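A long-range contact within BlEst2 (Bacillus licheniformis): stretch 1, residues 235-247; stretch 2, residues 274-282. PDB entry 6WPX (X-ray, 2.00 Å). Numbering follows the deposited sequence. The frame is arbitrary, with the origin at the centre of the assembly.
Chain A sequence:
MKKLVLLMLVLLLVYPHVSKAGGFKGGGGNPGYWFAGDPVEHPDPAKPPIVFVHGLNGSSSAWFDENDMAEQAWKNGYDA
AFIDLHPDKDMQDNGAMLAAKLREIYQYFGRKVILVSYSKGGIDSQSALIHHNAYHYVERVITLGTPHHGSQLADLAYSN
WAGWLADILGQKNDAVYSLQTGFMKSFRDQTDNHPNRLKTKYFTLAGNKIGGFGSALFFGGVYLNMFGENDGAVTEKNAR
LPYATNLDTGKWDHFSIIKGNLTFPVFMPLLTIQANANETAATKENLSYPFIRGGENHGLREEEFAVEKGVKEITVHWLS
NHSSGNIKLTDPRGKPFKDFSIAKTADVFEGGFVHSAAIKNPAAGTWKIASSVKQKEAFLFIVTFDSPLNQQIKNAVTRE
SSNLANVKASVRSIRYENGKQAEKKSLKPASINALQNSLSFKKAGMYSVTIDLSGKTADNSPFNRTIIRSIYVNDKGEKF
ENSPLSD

Stretch 1 235-247: TEKNARLPYATNL
Stretch 2, residues 274-282: QANANETAA

Stretch 2 has no regular secondary structure, yet it runs extended from Ala275 to Ala281 (every phi negative, Asn278 the most so at -150°; psi from 135° at Ala281 to 164° at Asn276) beside a short strand at Thr245 and Asn246. The CA atoms of Thr245 and Ala277 set the register at 4.3 Å, and the two segments bury 514 Å² in total.

The type I turn from Leu241 to Ala244, closed by Ala244 N to Leu241 O at 3.2 Å, leads into this strand. Ala244 O accepts from Asn278 N (3.2 Å, 159° at the hydrogen) and also takes a CA-H contact from Ala277 CA at 3.3 Å.

Beyond this backbone bond, side chains supply the pairing. Asn278, chi1 p at 70°, brings its amide against the Asn246 backbone: Asn246 N donates to Asn278 OD1 (2.9 Å, a bent 130°), while Asn278 ND2 donates to Asn246 O (2.9 Å, 163°). Both main-chain polar groups of Asn246 are thereby satisfied by one side chain. Asn246, chi1 m, reciprocates through ND2, which donates to Asn278 O (2.8 Å, 158°) and to Leu241 O (2.8 Å, 166°); its OD1 accepts from Leu241 N at 3.3 Å. A water donates to Asn278 O at 3.1 Å and to Pro242 O at 2.8 Å. Thr245, chi1 m, donates from OG1 to Asn276 O at 2.7 Å.

At the other end, Thr280 points its CA-to-CB bond toward stretch 1. With chi1 p, its OG1 donates to Glu236 OE1 (2.6 Å) and accepts from Lys237 NZ (2.9 Å), which also donates to Thr280 O at 2.8 Å. Glu236, chi1 t, shares OE1 with Arg240 NE in a 3.1 Å salt bridge. Arg240 NH1 and NH2 both reach Leu247 O at 2.8 Å, and Thr280 CG2 covers one guanidinium face, 4.0 Å from Arg240 NH2.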

# COMPACT_ATOMS: atom_id res chain seq x y z
N THR A 235 4.33 -4.33 -0.11
CA THR A 235 5.47 -5.11 0.42
C THR A 235 5.36 -6.56 -0.05
O THR A 235 4.27 -7.06 -0.22
CB THR A 235 5.57 -5.02 1.94
OG1 THR A 235 4.46 -5.71 2.49
CG2 THR A 235 5.65 -3.56 2.45
N GLU A 236 6.51 -7.22 -0.23
CA GLU A 236 6.53 -8.61 -0.69
C GLU A 236 5.68 -9.48 0.28
O GLU A 236 4.87 -10.29 -0.17
CB GLU A 236 7.98 -9.11 -0.79
CG GLU A 236 8.11 -10.59 -1.09
CD GLU A 236 8.08 -11.54 0.10
OE1 GLU A 236 7.77 -12.73 -0.10
OE2 GLU A 236 8.35 -11.09 1.24
N LYS A 237 5.85 -9.30 1.60
CA LYS A 237 5.08 -10.07 2.58
C LYS A 237 3.56 -9.84 2.45
O LYS A 237 2.79 -10.79 2.60
CB LYS A 237 5.56 -9.82 4.02
CG LYS A 237 6.89 -10.53 4.34
CD LYS A 237 6.74 -12.07 4.50
CE LYS A 237 7.97 -12.82 4.06
NZ LYS A 237 7.71 -14.28 3.93
N ASN A 238 3.14 -8.60 2.13
CA ASN A 238 1.72 -8.32 1.99
C ASN A 238 1.16 -8.70 0.64
O ASN A 238 -0.04 -8.66 0.47
CB ASN A 238 1.41 -6.86 2.34
CG ASN A 238 1.54 -6.55 3.82
OD1 ASN A 238 2.12 -7.30 4.59
ND2 ASN A 238 0.92 -5.48 4.26
N ALA A 239 2.02 -9.12 -0.32
CA ALA A 239 1.60 -9.55 -1.66
C ALA A 239 1.34 -11.06 -1.73
O ALA A 239 0.99 -11.59 -2.80
CB ALA A 239 2.65 -9.15 -2.69
N ARG A 240 1.47 -11.76 -0.59
CA ARG A 240 1.36 -13.22 -0.53
C ARG A 240 0.06 -13.73 0.07
O ARG A 240 -0.62 -12.98 0.78
CB ARG A 240 2.55 -13.83 0.28
CG ARG A 240 3.92 -13.37 -0.17
CD ARG A 240 4.08 -13.44 -1.68
NE ARG A 240 5.46 -13.23 -2.08
CZ ARG A 240 5.94 -13.50 -3.28
NH1 ARG A 240 5.15 -14.00 -4.23
NH2 ARG A 240 7.21 -13.26 -3.55
N LEU A 241 -0.26 -15.01 -0.21
CA LEU A 241 -1.37 -15.76 0.36
C LEU A 241 -0.79 -17.04 0.99
O LEU A 241 0.11 -17.66 0.40
CB LEU A 241 -2.47 -16.10 -0.66
CG LEU A 241 -3.29 -14.92 -1.20
CD1 LEU A 241 -4.11 -15.37 -2.41
CD2 LEU A 241 -4.22 -14.37 -0.13
N PRO A 242 -1.27 -17.45 2.19
CA PRO A 242 -0.66 -18.61 2.88
C PRO A 242 -0.72 -19.95 2.16
O PRO A 242 0.18 -20.76 2.33
CB PRO A 242 -1.39 -18.66 4.24
CG PRO A 242 -2.62 -17.86 4.06
CD PRO A 242 -2.32 -16.82 3.02
N TYR A 243 -1.75 -20.18 1.35
CA TYR A 243 -1.98 -21.45 0.63
C TYR A 243 -1.60 -21.32 -0.84
O TYR A 243 -1.85 -22.24 -1.61
CB TYR A 243 -3.48 -21.80 0.72
CG TYR A 243 -4.35 -20.57 0.62
CD1 TYR A 243 -4.64 -19.99 -0.61
CD2 TYR A 243 -4.83 -19.94 1.77
CE1 TYR A 243 -5.38 -18.82 -0.70
CE2 TYR A 243 -5.57 -18.77 1.69
CZ TYR A 243 -5.84 -18.21 0.45
OH TYR A 243 -6.59 -17.08 0.36
N ALA A 244 -1.08 -20.15 -1.25
CA ALA A 244 -0.75 -19.96 -2.66
C ALA A 244 0.65 -20.44 -3.00
O ALA A 244 1.49 -20.65 -2.12
CB ALA A 244 -0.87 -18.48 -3.01
N THR A 245 0.91 -20.59 -4.31
CA THR A 245 2.26 -20.79 -4.80
C THR A 245 2.77 -19.36 -4.85
O THR A 245 2.30 -18.54 -5.64
CB THR A 245 2.30 -21.44 -6.17
OG1 THR A 245 1.82 -22.78 -6.05
CG2 THR A 245 3.71 -21.47 -6.75
N ASN A 246 3.63 -19.02 -3.91
CA ASN A 246 4.14 -17.66 -3.79
C ASN A 246 5.47 -17.61 -4.51
O ASN A 246 6.49 -18.06 -3.98
CB ASN A 246 4.24 -17.28 -2.32
CG ASN A 246 2.89 -17.21 -1.67
OD1 ASN A 246 2.02 -16.42 -2.08
ND2 ASN A 246 2.68 -17.99 -0.63
N LEU A 247 5.44 -17.13 -5.76
CA LEU A 247 6.65 -17.10 -6.57
C LEU A 247 7.68 -16.09 -6.04
O LEU A 247 7.33 -14.94 -5.74
CB LEU A 247 6.32 -16.82 -8.04
CG LEU A 247 7.47 -17.00 -9.02
CD1 LEU A 247 7.91 -18.47 -9.09
CD2 LEU A 247 7.14 -16.38 -10.40
N GLN A 274 0.98 -27.50 -12.33
CA GLN A 274 0.34 -27.96 -11.09
C GLN A 274 1.41 -27.77 -10.03
O GLN A 274 2.43 -28.45 -10.07
CB GLN A 274 -0.07 -29.46 -11.14
CG GLN A 274 -1.22 -29.88 -12.07
CD GLN A 274 -2.25 -28.85 -12.43
OE1 GLN A 274 -2.94 -28.30 -11.57
NE2 GLN A 274 -2.36 -28.57 -13.69
N ALA A 275 1.25 -26.81 -9.15
CA ALA A 275 2.27 -26.51 -8.14
C ALA A 275 1.72 -26.56 -6.75
O ALA A 275 0.51 -26.42 -6.54
CB ALA A 275 2.88 -25.13 -8.40
N ASN A 276 2.60 -26.73 -5.78
CA ASN A 276 2.22 -26.75 -4.39
C ASN A 276 2.37 -25.37 -3.79
O ASN A 276 3.04 -24.51 -4.36
CB ASN A 276 3.09 -27.75 -3.63
CG ASN A 276 2.94 -29.14 -4.16
OD1 ASN A 276 1.88 -29.76 -4.04
ND2 ASN A 276 3.96 -29.62 -4.84
N ALA A 277 1.74 -25.16 -2.62
CA ALA A 277 1.86 -23.94 -1.86
C ALA A 277 3.28 -23.87 -1.31
O ALA A 277 3.91 -24.90 -1.07
CB ALA A 277 0.88 -23.96 -0.70
N ASN A 278 3.79 -22.65 -1.13
CA ASN A 278 5.11 -22.43 -0.54
C ASN A 278 5.10 -21.10 0.17
O ASN A 278 4.37 -20.19 -0.21
CB ASN A 278 6.22 -22.46 -1.60
CG ASN A 278 6.20 -21.28 -2.53
OD1 ASN A 278 5.39 -21.22 -3.45
ND2 ASN A 278 7.05 -20.29 -2.27
N GLU A 279 5.97 -20.98 1.17
CA GLU A 279 6.17 -19.76 1.94
C GLU A 279 7.49 -19.13 1.51
O GLU A 279 8.37 -19.83 1.02
CB GLU A 279 6.22 -20.12 3.43
CG GLU A 279 5.54 -19.08 4.29
CD GLU A 279 5.71 -19.21 5.79
OE1 GLU A 279 5.97 -20.33 6.28
OE2 GLU A 279 5.56 -18.17 6.48
N THR A 280 7.63 -17.82 1.66
CA THR A 280 8.87 -17.13 1.31
C THR A 280 9.62 -16.87 2.61
O THR A 280 9.00 -16.79 3.67
CB THR A 280 8.58 -15.88 0.46
OG1 THR A 280 7.67 -15.05 1.16
CG2 THR A 280 7.99 -16.23 -0.93
N ALA A 281 10.95 -16.75 2.54
CA ALA A 281 11.81 -16.58 3.71
C ALA A 281 11.75 -15.19 4.35
O ALA A 281 11.75 -14.17 3.65
CB ALA A 281 13.24 -16.94 3.36
N ALA A 282 11.66 -15.17 5.70
CA ALA A 282 11.57 -13.96 6.51
C ALA A 282 12.85 -13.13 6.45
O ALA A 282 12.89 -12.11 5.77
CB ALA A 282 11.26 -14.32 7.95
O HOH W 1 2.82 -19.94 2.45